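Uncharacterized protein conserved in bacteria (Streptococcus suis, PDB 4FZ4) is a fragment of a surface antigen that mediates host-cell attachment, and probably binds host glycosaminoglycans. Local coordinates at residues K116-Q121 / R127-R132; K94-P97 / T101-E104. One frame throughout, in Å; residues are numbered along the deposited sequence.

Interaction 1: K116-Q121 / R127-R132; sequences KSIASQ and RDYVDR
Apolar packing of Ile-118 against Tyr-129 is the centre of the contact between the loop 116-121 and the helical segment 127-132. The gamma methyl of Ile-118 does the touching: its CG2 lies 3.5 Å from Tyr-129 CD2 and almost as near to CE2, so it comes obliquely at the CD2-CE2 bond of the ring, the two side chains crossing at about a right angle. The phenol reaches the loop because Tyr-129 CG stands trans to the backbone N (chi1 161°), which carries the ring out from the helix. With CG1 of Ile-118 between the backbone N and the carbonyl carbon (chi1 59°), CG2 stands anti to the carbonyl carbon, turned to the ring; the side chain also packs on Val-82 of helix 66-95 and Leu-126 of helix 123-152.

Mixed polar and apolar contacts border this pair. The extended Gln-121 side chain brings its amide to the root of the tyrosine, with NE2 3.7 Å from Tyr-129 CB, and the amide plane stands 84° from the ring plane. Lys-116 adds only a marginal touch, its CE 4.5 Å from Tyr-129 CE1.

No hydrogen bond joins the two segments; the polar bonds shape the loop or tie the ring elsewhere. Ser-117 OG accepts from the backbone N of Ala-119 at 3.1 Å, an ST turn, and also bonds to Tyr-37 OH. Ile-118 N is hydrogen-bonded to Gln-112 OE1. The buried phenol is satisfied by His-109 O near the end of helix 100-110, a bond that should limit swinging of the ring.

The arrangement is a connecting loop folded back on the helix that follows it, with one helix-borne tyrosine packed between the loop and its helix, in an all-helical domain assigned to glycosaminoglycan binding.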
loop_
_atom_site.group_PDB
_atom_site.type_symbol
_atom_site.label_atom_id
_atom_site.label_comp_id
_atom_site.label_asym_id
_atom_site.label_seq_id
_atom_site.Cartn_x
_atom_site.Cartn_y
_atom_site.Cartn_z
ATOM N N LYS A 116 -5.584 -12.644 -7.917
ATOM C CA LYS A 116 -4.506 -11.695 -8.191
ATOM C C LYS A 116 -4.507 -10.511 -7.223
ATOM O O LYS A 116 -4.912 -9.403 -7.587
ATOM C CB LYS A 116 -4.611 -11.177 -9.638
ATOM C CG LYS A 116 -3.615 -10.061 -10.009
ATOM C CD LYS A 116 -2.168 -10.554 -10.070
ATOM C CE LYS A 116 -1.166 -9.397 -10.231
ATOM N NZ LYS A 116 -1.309 -8.571 -11.484
ATOM N N SER A 117 -4.068 -10.749 -5.990
ATOM C CA SER A 117 -3.988 -9.697 -4.975
ATOM C C SER A 117 -2.818 -10.001 -4.053
ATOM O O SER A 117 -2.267 -11.098 -4.085
ATOM C CB SER A 117 -5.261 -9.638 -4.137
ATOM O OG SER A 117 -5.296 -10.709 -3.212
ATOM N N ILE A 118 -2.430 -9.034 -3.231
ATOM C CA ILE A 118 -1.332 -9.261 -2.306
ATOM C C ILE A 118 -1.869 -9.821 -1.000
ATOM O O ILE A 118 -1.220 -9.717 0.037
ATOM C CB ILE A 118 -0.545 -7.967 -2.002
ATOM C CG1 ILE A 118 -1.476 -6.912 -1.391
ATOM C CG2 ILE A 118 0.129 -7.459 -3.280
ATOM C CD1 ILE A 118 -0.756 -5.639 -0.961
ATOM N N ALA A 119 -3.061 -10.408 -1.051
ATOM C CA ALA A 119 -3.656 -10.993 0.149
ATOM C C ALA A 119 -2.901 -12.284 0.466
ATOM O O ALA A 119 -2.772 -12.679 1.619
ATOM C CB ALA A 119 -5.141 -11.292 -0.086
ATOM N N SER A 120 -2.386 -12.923 -0.574
ATOM C CA SER A 120 -1.660 -14.173 -0.418
ATOM C C SER A 120 -0.147 -13.974 -0.386
ATOM O O SER A 120 0.608 -14.945 -0.324
ATOM C CB SER A 120 -2.024 -15.114 -1.567
ATOM O OG SER A 120 -1.822 -14.476 -2.821
ATOM N N GLN A 121 0.296 -12.722 -0.420
ATOM C CA GLN A 121 1.724 -12.442 -0.423
ATOM C C GLN A 121 2.295 -11.875 0.871
ATOM O O GLN A 121 1.633 -11.141 1.612
ATOM C CB GLN A 121 2.060 -11.528 -1.601
ATOM C CG GLN A 121 1.670 -12.139 -2.943
ATOM C CD GLN A 121 1.882 -11.198 -4.104
ATOM O OE1 GLN A 121 1.362 -11.419 -5.196
ATOM N NE2 GLN A 121 2.654 -10.145 -3.882
ATOM N N ARG A 127 7.249 -7.538 -1.164
ATOM C CA ARG A 127 8.002 -6.345 -1.540
ATOM C C ARG A 127 8.357 -6.331 -3.021
ATOM O O ARG A 127 8.368 -5.274 -3.660
ATOM C CB ARG A 127 9.279 -6.189 -0.694
ATOM C CG ARG A 127 10.023 -7.466 -0.348
ATOM C CD ARG A 127 11.357 -7.136 0.349
ATOM N NE ARG A 127 11.917 -8.285 1.068
ATOM C CZ ARG A 127 11.590 -8.631 2.313
ATOM N NH1 ARG A 127 10.704 -7.910 2.996
ATOM N NH2 ARG A 127 12.129 -9.713 2.870
ATOM N N ASP A 128 8.629 -7.506 -3.571
ATOM C CA ASP A 128 8.985 -7.617 -4.981
ATOM C C ASP A 128 7.892 -7.017 -5.876
ATOM O O ASP A 128 8.151 -6.097 -6.663
ATOM C CB ASP A 128 9.206 -9.088 -5.336
ATOM C CG ASP A 128 9.866 -9.271 -6.688
ATOM O OD1 ASP A 128 9.259 -8.896 -7.715
ATOM O OD2 ASP A 128 10.999 -9.794 -6.718
ATOM N N TYR A 129 6.675 -7.541 -5.749
ATOM C CA TYR A 129 5.550 -7.062 -6.548
ATOM C C TYR A 129 5.302 -5.577 -6.356
ATOM O O TYR A 129 4.964 -4.876 -7.304
ATOM C CB TYR A 129 4.259 -7.812 -6.198
ATOM C CG TYR A 129 3.015 -7.062 -6.639
ATOM C CD1 TYR A 129 2.603 -7.065 -7.976
ATOM C CD2 TYR A 129 2.281 -6.305 -5.725
ATOM C CE1 TYR A 129 1.487 -6.324 -8.391
ATOM C CE2 TYR A 129 1.174 -5.569 -6.120
ATOM C CZ TYR A 129 0.779 -5.577 -7.457
ATOM O OH TYR A 129 -0.306 -4.815 -7.848
ATOM N N VAL A 130 5.455 -5.100 -5.126
ATOM C CA VAL A 130 5.217 -3.690 -4.849
ATOM C C VAL A 130 6.333 -2.775 -5.347
ATOM O O VAL A 130 6.068 -1.773 -6.008
ATOM C CB VAL A 130 5.028 -3.443 -3.347
ATOM C CG1 VAL A 130 4.751 -1.956 -3.097
ATOM C CG2 VAL A 130 3.891 -4.308 -2.817
ATOM N N ASP A 131 7.579 -3.108 -5.033
ATOM C CA ASP A 131 8.690 -2.267 -5.460
ATOM C C ASP A 131 8.946 -2.371 -6.950
ATOM O O ASP A 131 9.592 -1.507 -7.534
ATOM C CB ASP A 131 9.974 -2.614 -4.698
ATOM C CG ASP A 131 9.950 -2.126 -3.252
ATOM O OD1 ASP A 131 9.202 -1.173 -2.948
ATOM O OD2 ASP A 131 10.698 -2.681 -2.419
ATOM N N ARG A 132 8.437 -3.427 -7.568
ATOM C CA ARG A 132 8.642 -3.608 -8.991
ATOM C C ARG A 132 7.389 -3.455 -9.823
ATOM O O ARG A 132 7.048 -2.352 -10.227
ATOM C CB ARG A 132 9.283 -4.969 -9.257
ATOM C CG ARG A 132 10.746 -5.005 -8.882
ATOM C CD ARG A 132 11.359 -6.357 -9.170
ATOM N NE ARG A 132 12.814 -6.308 -9.068
ATOM C CZ ARG A 132 13.609 -5.692 -9.940
ATOM N NH1 ARG A 132 13.095 -5.068 -10.994
ATOM N NH2 ARG A 132 14.921 -5.696 -9.750
#

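Interaction 2: K94-P97 / T101-E104; sequences KKYP and TIEE
Tyr-96 and Ile-102 face each other across the turn between helix 66-95 and helix 100-110, and they meet through the tyrosine's CB more than through its phenol. Ile-102 CD1 lies 3.9 Å from Tyr-96 CB and approaches the ring obliquely, while the hydroxyl end of the tyrosine leads away from the isoleucine. That course follows from Tyr-96 CG sitting trans to the carbonyl carbon (chi1 -56°); the side chain continues onto Val-145, Leu-148 and Glu-149 of helix 123-152. On one face of the ring lies Lys-95 CG, 4.1 Å above the plane and displaced toward the rim. Ile-102 makes the contact with its terminal CD1, and the same buried residue packs back on Val-89 and Arg-93.

The end of Glu-103 turns toward 94-97 because its chain bends at chi2 (-55°). OE2 of Glu-103 stops 4.1 Å from Tyr-96 O, a proximity of two oxygens without a bond between them. What holds the carboxylate is Arg-93, whose NE forms a salt bridge with Glu-103 OE1 from the last turn of helix 66-95. At the start of helix 100-110, Asp-99 OD2 accepts from Ile-102 N.

Tyr-96 is the first residue after helix 66-95 to leave helical geometry, and the whole is an alpha-alpha hairpin, in which a short turn reverses the chain from helix 66-95 into helix 100-110.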
loop_
_atom_site.group_PDB
_atom_site.type_symbol
_atom_site.label_atom_id
_atom_site.label_comp_id
_atom_site.label_asym_id
_atom_site.label_seq_id
_atom_site.Cartn_x
_atom_site.Cartn_y
_atom_site.Cartn_z
ATOM N N LYS A 94 -10.847 9.212 -12.540
ATOM C CA LYS A 94 -12.004 10.106 -12.542
ATOM C C LYS A 94 -11.689 11.420 -13.255
ATOM O O LYS A 94 -12.563 12.033 -13.850
ATOM C CB LYS A 94 -12.452 10.414 -11.116
ATOM C CG LYS A 94 -12.936 9.201 -10.350
ATOM C CD LYS A 94 -13.154 9.518 -8.876
ATOM C CE LYS A 94 -13.321 8.233 -8.069
ATOM N NZ LYS A 94 -12.961 8.414 -6.631
ATOM N N LYS A 95 -10.434 11.844 -13.188
ATOM C CA LYS A 95 -10.004 13.095 -13.809
ATOM C C LYS A 95 -9.718 12.893 -15.296
ATOM O O LYS A 95 -9.813 13.828 -16.092
ATOM C CB LYS A 95 -8.756 13.605 -13.087
ATOM C CG LYS A 95 -8.467 15.082 -13.238
ATOM C CD LYS A 95 -7.450 15.534 -12.190
ATOM C CE LYS A 95 -7.977 15.295 -10.772
ATOM N NZ LYS A 95 -7.008 15.695 -9.716
ATOM N N TYR A 96 -9.371 11.665 -15.664
ATOM C CA TYR A 96 -9.084 11.330 -17.057
ATOM C C TYR A 96 -9.798 10.027 -17.419
ATOM O O TYR A 96 -9.166 9.032 -17.779
ATOM C CB TYR A 96 -7.573 11.193 -17.257
ATOM C CG TYR A 96 -6.810 12.430 -16.825
ATOM C CD1 TYR A 96 -7.102 13.680 -17.376
ATOM C CD2 TYR A 96 -5.818 12.359 -15.844
ATOM C CE1 TYR A 96 -6.430 14.829 -16.961
ATOM C CE2 TYR A 96 -5.138 13.505 -15.422
ATOM C CZ TYR A 96 -5.451 14.736 -15.984
ATOM O OH TYR A 96 -4.790 15.871 -15.571
ATOM N N PRO A 97 -11.138 10.025 -17.326
ATOM C CA PRO A 97 -11.981 8.864 -17.626
ATOM C C PRO A 97 -11.825 8.338 -19.048
ATOM O O PRO A 97 -11.724 9.109 -20.006
ATOM C CB PRO A 97 -13.387 9.389 -17.364
ATOM C CG PRO A 97 -13.272 10.827 -17.775
ATOM C CD PRO A 97 -11.969 11.226 -17.116
ATOM N N THR A 101 -4.506 3.897 -21.578
ATOM C CA THR A 101 -3.282 3.650 -20.829
ATOM C C THR A 101 -3.505 3.489 -19.315
ATOM O O THR A 101 -3.072 2.499 -18.722
ATOM C CB THR A 101 -2.276 4.768 -21.087
ATOM O OG1 THR A 101 -2.193 4.998 -22.502
ATOM C CG2 THR A 101 -0.893 4.381 -20.554
ATOM N N ILE A 102 -4.204 4.439 -18.698
ATOM C CA ILE A 102 -4.465 4.370 -17.261
ATOM C C ILE A 102 -5.271 3.125 -16.892
ATOM O O ILE A 102 -4.931 2.404 -15.943
ATOM C CB ILE A 102 -5.237 5.614 -16.760
ATOM C CG1 ILE A 102 -4.461 6.892 -17.097
ATOM C CG2 ILE A 102 -5.449 5.511 -15.251
ATOM C CD1 ILE A 102 -5.162 8.177 -16.661
ATOM N N GLU A 103 -6.339 2.877 -17.646
ATOM C CA GLU A 103 -7.197 1.727 -17.396
ATOM C C GLU A 103 -6.423 0.425 -17.579
ATOM O O GLU A 103 -6.580 -0.514 -16.803
ATOM C CB GLU A 103 -8.389 1.738 -18.353
ATOM C CG GLU A 103 -9.034 3.106 -18.578
ATOM C CD GLU A 103 -9.470 3.792 -17.292
ATOM O OE1 GLU A 103 -10.117 3.125 -16.455
ATOM O OE2 GLU A 103 -9.177 5.002 -17.128
ATOM N N GLU A 104 -5.575 0.386 -18.602
ATOM C CA GLU A 104 -4.781 -0.798 -18.917
ATOM C C GLU A 104 -3.687 -1.107 -17.897
ATOM O O GLU A 104 -3.530 -2.263 -17.488
ATOM C CB GLU A 104 -4.148 -0.644 -20.302
ATOM C CG GLU A 104 -5.157 -0.465 -21.424
ATOM C CD GLU A 104 -4.532 0.098 -22.687
ATOM O OE1 GLU A 104 -5.251 0.218 -23.702
ATOM O OE2 GLU A 104 -3.326 0.430 -22.660
#

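Both contacts join residues close in sequence where the chain leaves one helix and enters the next, and they follow each other in series: interaction 2 turns helix 66-95 into helix 100-110, and interaction 1 packs the loop after helix 100-110 on helix 123-152. Their centres lie 22 Å apart and they do not touch. Both are partly buried: two of four touching residues are buried in interaction 1, one of three in interaction 2, which lies farther from the chain's centre. Each sets an isoleucine against a tyrosine without a cross-segment hydrogen bond, but the inner phenol hydroxyl is bonded to backbone, whereas the outer contact adds a salt-bridged carboxylate.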